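Local coordinates for protein 30kLP (Treponema pallidum, PDB 3K8G) that associates with the outer membrane as a lipoprotein, alters membrane permeability at acidic pH and might take part in ligand transport, at residues A[65-77]-A[115-128]. Sequence-based numbering, arbitrary orientation.
Sequences SKEFRLFGSGSYP and PHFSCVIFGSSKRE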
loop_
_atom_site.group_PDB
_atom_site.type_symbol
_atom_site.label_atom_id
_atom_site.label_comp_id
_atom_site.label_asym_id
_atom_site.label_seq_id
_atom_site.Cartn_x
_atom_site.Cartn_y
_atom_site.Cartn_z
ATOM N N SER A 65 -4.484 15.303 -0.693
ATOM C CA SER A 65 -4.569 15.468 0.768
ATOM C C SER A 65 -3.359 14.872 1.520
ATOM O O SER A 65 -3.339 14.856 2.758
ATOM C CB SER A 65 -5.880 14.844 1.272
ATOM O OG SER A 65 -6.024 13.500 0.770
ATOM N N LYS A 66 -2.365 14.384 0.764
ATOM C CA LYS A 66 -1.096 13.825 1.315
ATOM C C LYS A 66 -1.301 12.880 2.480
ATOM O O LYS A 66 -0.901 13.192 3.612
ATOM C CB LYS A 66 -0.136 14.967 1.750
ATOM C CG LYS A 66 0.307 15.913 0.621
ATOM C CD LYS A 66 0.608 17.305 1.177
ATOM C CE LYS A 66 1.016 18.280 0.087
ATOM N NZ LYS A 66 2.496 18.327 -0.075
ATOM N N GLU A 67 -1.897 11.714 2.231
ATOM C CA GLU A 67 -2.233 10.828 3.336
ATOM C C GLU A 67 -2.233 9.406 2.861
ATOM O O GLU A 67 -2.513 9.161 1.681
ATOM C CB GLU A 67 -3.638 11.145 3.853
ATOM C CG GLU A 67 -4.723 11.111 2.755
ATOM C CD GLU A 67 -6.149 11.259 3.292
ATOM O OE1 GLU A 67 -6.455 10.687 4.341
ATOM O OE2 GLU A 67 -6.932 12.016 2.707
ATOM N N PHE A 68 -1.960 8.480 3.775
ATOM C CA PHE A 68 -2.193 7.060 3.527
ATOM C C PHE A 68 -3.344 6.644 4.424
ATOM O O PHE A 68 -3.433 7.096 5.576
ATOM C CB PHE A 68 -0.971 6.229 3.955
ATOM C CG PHE A 68 0.160 6.213 2.964
ATOM C CD1 PHE A 68 0.254 5.188 2.018
ATOM C CD2 PHE A 68 1.205 7.139 3.055
ATOM C CE1 PHE A 68 1.348 5.111 1.119
ATOM C CE2 PHE A 68 2.309 7.074 2.157
ATOM C CZ PHE A 68 2.360 6.066 1.183
ATOM N N ARG A 69 -4.230 5.788 3.910
ATOM C CA ARG A 69 -5.268 5.194 4.732
ATOM C C ARG A 69 -5.055 3.724 4.649
ATOM O O ARG A 69 -4.925 3.202 3.541
ATOM C CB ARG A 69 -6.647 5.533 4.187
ATOM C CG ARG A 69 -6.887 7.075 4.061
ATOM C CD ARG A 69 -8.363 7.352 3.693
ATOM N NE ARG A 69 -8.457 8.717 3.162
ATOM C CZ ARG A 69 -9.306 9.098 2.222
ATOM N NH1 ARG A 69 -10.178 8.227 1.692
ATOM N NH2 ARG A 69 -9.282 10.351 1.803
ATOM N N LEU A 70 -5.041 3.053 5.804
ATOM C CA LEU A 70 -4.644 1.653 5.860
ATOM C C LEU A 70 -5.672 0.870 6.649
ATOM O O LEU A 70 -6.187 1.315 7.664
ATOM C CB LEU A 70 -3.267 1.495 6.548
ATOM C CG LEU A 70 -2.138 2.344 5.947
ATOM C CD1 LEU A 70 -1.009 2.566 6.920
ATOM C CD2 LEU A 70 -1.665 1.648 4.658
ATOM N N PHE A 71 -5.933 -0.333 6.186
ATOM C CA PHE A 71 -6.809 -1.228 6.869
ATOM C C PHE A 71 -6.091 -2.562 7.076
ATOM O O PHE A 71 -5.546 -3.126 6.129
ATOM C CB PHE A 71 -8.087 -1.407 6.042
ATOM C CG PHE A 71 -9.104 -2.302 6.687
ATOM C CD1 PHE A 71 -10.195 -1.764 7.364
ATOM C CD2 PHE A 71 -8.985 -3.689 6.585
ATOM C CE1 PHE A 71 -11.169 -2.597 7.943
ATOM C CE2 PHE A 71 -9.946 -4.539 7.186
ATOM C CZ PHE A 71 -11.033 -3.984 7.843
ATOM N N GLY A 72 -6.079 -3.031 8.322
ATOM C CA GLY A 72 -5.381 -4.298 8.664
ATOM C C GLY A 72 -6.343 -5.371 9.152
ATOM O O GLY A 72 -7.261 -5.061 9.890
ATOM N N SER A 73 -6.173 -6.622 8.688
ATOM C CA SER A 73 -6.915 -7.751 9.259
ATOM C C SER A 73 -5.925 -8.442 10.156
ATOM O O SER A 73 -4.792 -8.695 9.734
ATOM C CB SER A 73 -7.361 -8.752 8.184
ATOM O OG SER A 73 -8.097 -8.077 7.180
ATOM N N GLY A 74 -6.336 -8.735 11.388
ATOM C CA GLY A 74 -5.441 -9.406 12.321
ATOM C C GLY A 74 -6.169 -9.834 13.576
ATOM O O GLY A 74 -7.379 -10.066 13.566
ATOM N N SER A 75 -5.412 -9.910 14.657
ATOM C CA SER A 75 -5.940 -10.337 15.970
ATOM C C SER A 75 -5.508 -9.268 16.956
ATOM O O SER A 75 -4.322 -9.121 17.243
ATOM C CB SER A 75 -5.358 -11.701 16.346
ATOM O OG SER A 75 -5.933 -12.181 17.557
ATOM N N TYR A 76 -6.458 -8.460 17.396
ATOM C CA TYR A 76 -6.151 -7.314 18.236
ATOM C C TYR A 76 -6.963 -7.364 19.544
ATOM O O TYR A 76 -7.828 -6.509 19.780
ATOM C CB TYR A 76 -6.419 -6.018 17.487
ATOM C CG TYR A 76 -5.835 -5.955 16.070
ATOM C CD1 TYR A 76 -4.465 -5.916 15.870
ATOM C CD2 TYR A 76 -6.670 -5.935 14.949
ATOM C CE1 TYR A 76 -3.926 -5.851 14.598
ATOM C CE2 TYR A 76 -6.138 -5.858 13.671
ATOM C CZ TYR A 76 -4.779 -5.806 13.503
ATOM O OH TYR A 76 -4.230 -5.726 12.244
ATOM N N PRO A 77 -6.680 -8.373 20.396
ATOM C CA PRO A 77 -7.386 -8.535 21.681
ATOM C C PRO A 77 -7.204 -7.345 22.619
ATOM O O PRO A 77 -6.241 -6.603 22.503
ATOM C CB PRO A 77 -6.740 -9.785 22.303
ATOM C CG PRO A 77 -5.974 -10.446 21.247
ATOM C CD PRO A 77 -5.618 -9.381 20.220
ATOM N N PRO A 115 -12.219 -6.693 17.181
ATOM C CA PRO A 115 -10.972 -7.346 17.563
ATOM C C PRO A 115 -10.131 -7.896 16.393
ATOM O O PRO A 115 -8.976 -8.234 16.592
ATOM C CB PRO A 115 -11.436 -8.459 18.532
ATOM C CG PRO A 115 -12.800 -7.954 19.060
ATOM C CD PRO A 115 -13.394 -7.350 17.789
ATOM N N HIS A 116 -10.702 -7.967 15.192
ATOM C CA HIS A 116 -9.962 -8.448 14.033
ATOM C C HIS A 116 -9.652 -7.397 12.946
ATOM O O HIS A 116 -9.149 -7.763 11.876
ATOM C CB HIS A 116 -10.625 -9.716 13.448
ATOM C CG HIS A 116 -10.701 -10.842 14.436
ATOM N ND1 HIS A 116 -11.890 -11.279 14.983
ATOM C CD2 HIS A 116 -9.724 -11.566 15.035
ATOM C CE1 HIS A 116 -11.645 -12.247 15.847
ATOM N NE2 HIS A 116 -10.339 -12.439 15.899
ATOM N N PHE A 117 -9.936 -6.120 13.222
ATOM C CA PHE A 117 -9.723 -5.022 12.228
ATOM C C PHE A 117 -8.997 -3.875 12.868
ATOM O O PHE A 117 -9.302 -3.496 14.022
ATOM C CB PHE A 117 -11.040 -4.359 11.749
ATOM C CG PHE A 117 -12.049 -5.295 11.167
ATOM C CD1 PHE A 117 -11.670 -6.321 10.310
ATOM C CD2 PHE A 117 -13.401 -5.086 11.412
ATOM C CE1 PHE A 117 -12.624 -7.162 9.736
ATOM C CE2 PHE A 117 -14.365 -5.917 10.842
ATOM C CZ PHE A 117 -13.972 -6.960 10.006
ATOM N N SER A 118 -8.110 -3.256 12.099
ATOM C CA SER A 118 -7.452 -2.010 12.511
ATOM C C SER A 118 -7.532 -0.980 11.366
ATOM O O SER A 118 -7.542 -1.368 10.212
ATOM C CB SER A 118 -5.991 -2.249 12.876
ATOM O OG SER A 118 -5.255 -2.889 11.828
ATOM N N CYS A 119 -7.646 0.308 11.701
ATOM C CA CYS A 119 -7.645 1.392 10.699
ATOM C C CYS A 119 -6.628 2.433 11.114
ATOM O O CYS A 119 -6.615 2.855 12.267
ATOM C CB CYS A 119 -9.034 2.060 10.614
ATOM S SG CYS A 119 -10.358 0.913 10.108
ATOM N N VAL A 120 -5.793 2.865 10.174
ATOM C CA VAL A 120 -4.730 3.814 10.446
ATOM C C VAL A 120 -4.792 4.843 9.343
ATOM O O VAL A 120 -4.927 4.496 8.157
ATOM C CB VAL A 120 -3.326 3.134 10.423
ATOM C CG1 VAL A 120 -2.186 4.168 10.515
ATOM C CG2 VAL A 120 -3.214 2.112 11.533
ATOM N N ILE A 121 -4.743 6.111 9.734
ATOM C CA ILE A 121 -4.669 7.167 8.763
ATOM C C ILE A 121 -3.429 7.959 9.144
ATOM O O ILE A 121 -3.300 8.406 10.300
ATOM C CB ILE A 121 -5.928 8.098 8.862
ATOM C CG1 ILE A 121 -7.222 7.286 8.627
ATOM C CG2 ILE A 121 -5.782 9.290 7.890
ATOM C CD1 ILE A 121 -8.511 8.101 8.888
ATOM N N PHE A 122 -2.522 8.109 8.189
ATOM C CA PHE A 122 -1.241 8.761 8.426
ATOM C C PHE A 122 -1.061 9.889 7.426
ATOM O O PHE A 122 -1.298 9.706 6.230
ATOM C CB PHE A 122 -0.100 7.750 8.218
ATOM C CG PHE A 122 1.241 8.397 8.129
ATOM C CD1 PHE A 122 1.905 8.798 9.293
ATOM C CD2 PHE A 122 1.806 8.679 6.885
ATOM C CE1 PHE A 122 3.155 9.454 9.223
ATOM C CE2 PHE A 122 3.054 9.330 6.807
ATOM C CZ PHE A 122 3.717 9.718 7.963
ATOM N N GLY A 123 -0.605 11.048 7.872
ATOM C CA GLY A 123 -0.144 12.045 6.899
ATOM C C GLY A 123 -0.279 13.483 7.326
ATOM O O GLY A 123 -0.098 13.798 8.489
ATOM N N SER A 124 -0.593 14.345 6.374
ATOM C CA SER A 124 -0.656 15.770 6.623
ATOM C C SER A 124 -1.872 16.166 7.479
ATOM O O SER A 124 -2.752 15.348 7.772
ATOM C CB SER A 124 -0.749 16.487 5.289
ATOM O OG SER A 124 -2.079 16.434 4.809
ATOM N N SER A 125 -1.959 17.444 7.826
ATOM C CA SER A 125 -3.128 17.945 8.567
ATOM C C SER A 125 -4.466 17.867 7.775
ATOM O O SER A 125 -5.534 17.962 8.358
ATOM C CB SER A 125 -2.855 19.373 9.064
ATOM O OG SER A 125 -2.987 20.295 7.996
ATOM N N LYS A 126 -4.392 17.644 6.463
ATOM C CA LYS A 126 -5.568 17.479 5.603
ATOM C C LYS A 126 -6.012 16.000 5.471
ATOM O O LYS A 126 -6.948 15.675 4.746
ATOM C CB LYS A 126 -5.246 18.015 4.215
ATOM C CG LYS A 126 -5.061 19.533 4.115
ATOM C CD LYS A 126 -6.422 20.160 3.918
ATOM C CE LYS A 126 -6.339 21.541 3.295
ATOM N NZ LYS A 126 -7.698 21.915 2.833
ATOM N N ARG A 127 -5.367 15.115 6.207
ATOM C CA ARG A 127 -5.770 13.695 6.199
ATOM C C ARG A 127 -7.220 13.495 6.686
ATOM O O ARG A 127 -7.760 14.276 7.485
ATOM C CB ARG A 127 -4.837 12.870 7.045
ATOM C CG ARG A 127 -4.958 13.063 8.563
ATOM C CD ARG A 127 -3.803 12.324 9.197
ATOM N NE ARG A 127 -3.835 12.367 10.673
ATOM C CZ ARG A 127 -3.182 13.240 11.424
ATOM N NH1 ARG A 127 -2.404 14.167 10.859
ATOM N NH2 ARG A 127 -3.288 13.155 12.757
ATOM N N GLU A 128 -7.824 12.416 6.210
ATOM C CA GLU A 128 -9.247 12.169 6.451
ATOM C C GLU A 128 -9.482 12.004 7.943
ATOM O O GLU A 128 -8.628 11.444 8.673
ATOM C CB GLU A 128 -9.670 10.888 5.709
ATOM C CG GLU A 128 -11.176 10.571 5.852
ATOM C CD GLU A 128 -11.618 9.473 4.932
ATOM O OE1 GLU A 128 -11.163 8.337 5.184
ATOM O OE2 GLU A 128 -12.398 9.759 3.984
HETATM O O HOH W 1 -8.666 13.936 3.291
HETATM O O HOH W 2 -8.384 -10.890 18.630
#
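F68, L70 and G72 pair with F122, V120 and S118 through reciprocal backbone hydrogen bonds, joining strands 67-74 and 117-123 as antiparallel neighbours in the β-half-barrel of this lipoprotein. Backbone hydrogen bonding continues past the paired strands, where Y76 N donates to P115 O (2.7 Å).

Apolar contacts line both faces. On one, F68 and F122 lie side by side and L70 CD1 meets V120 CG1. On the other, F71 has its CG opposite the backbone N (chi1 -178°), which carries the ring toward F117; F71 CZ approaches F117 CD1 at 3.5 Å, the ring planes inclined at 45°. C119 SG sits obliquely beside F71 CD1; helix 130-135 packs over C119 and I121.

Polar contacts gather at the ends. Y76 OH, hydrogen-bonded to T54, lies 3.0 Å from S118 OG, a weak contact. Beyond G123, S124 OG donates to S65 O and closes an ST turn by accepting from K126 N.

The E67 carboxylate is gripped side-on by R69 NE and NH2. E128 forms a salt bridge with R69, its carboxylate stacked over one guanidinium face (planes 26° apart) with no N-H directed at it, and a second with R136. E128 N and R69 NE reach E67 OE1 from opposite faces of the carboxylate, at 2.9 and 3.0 Å.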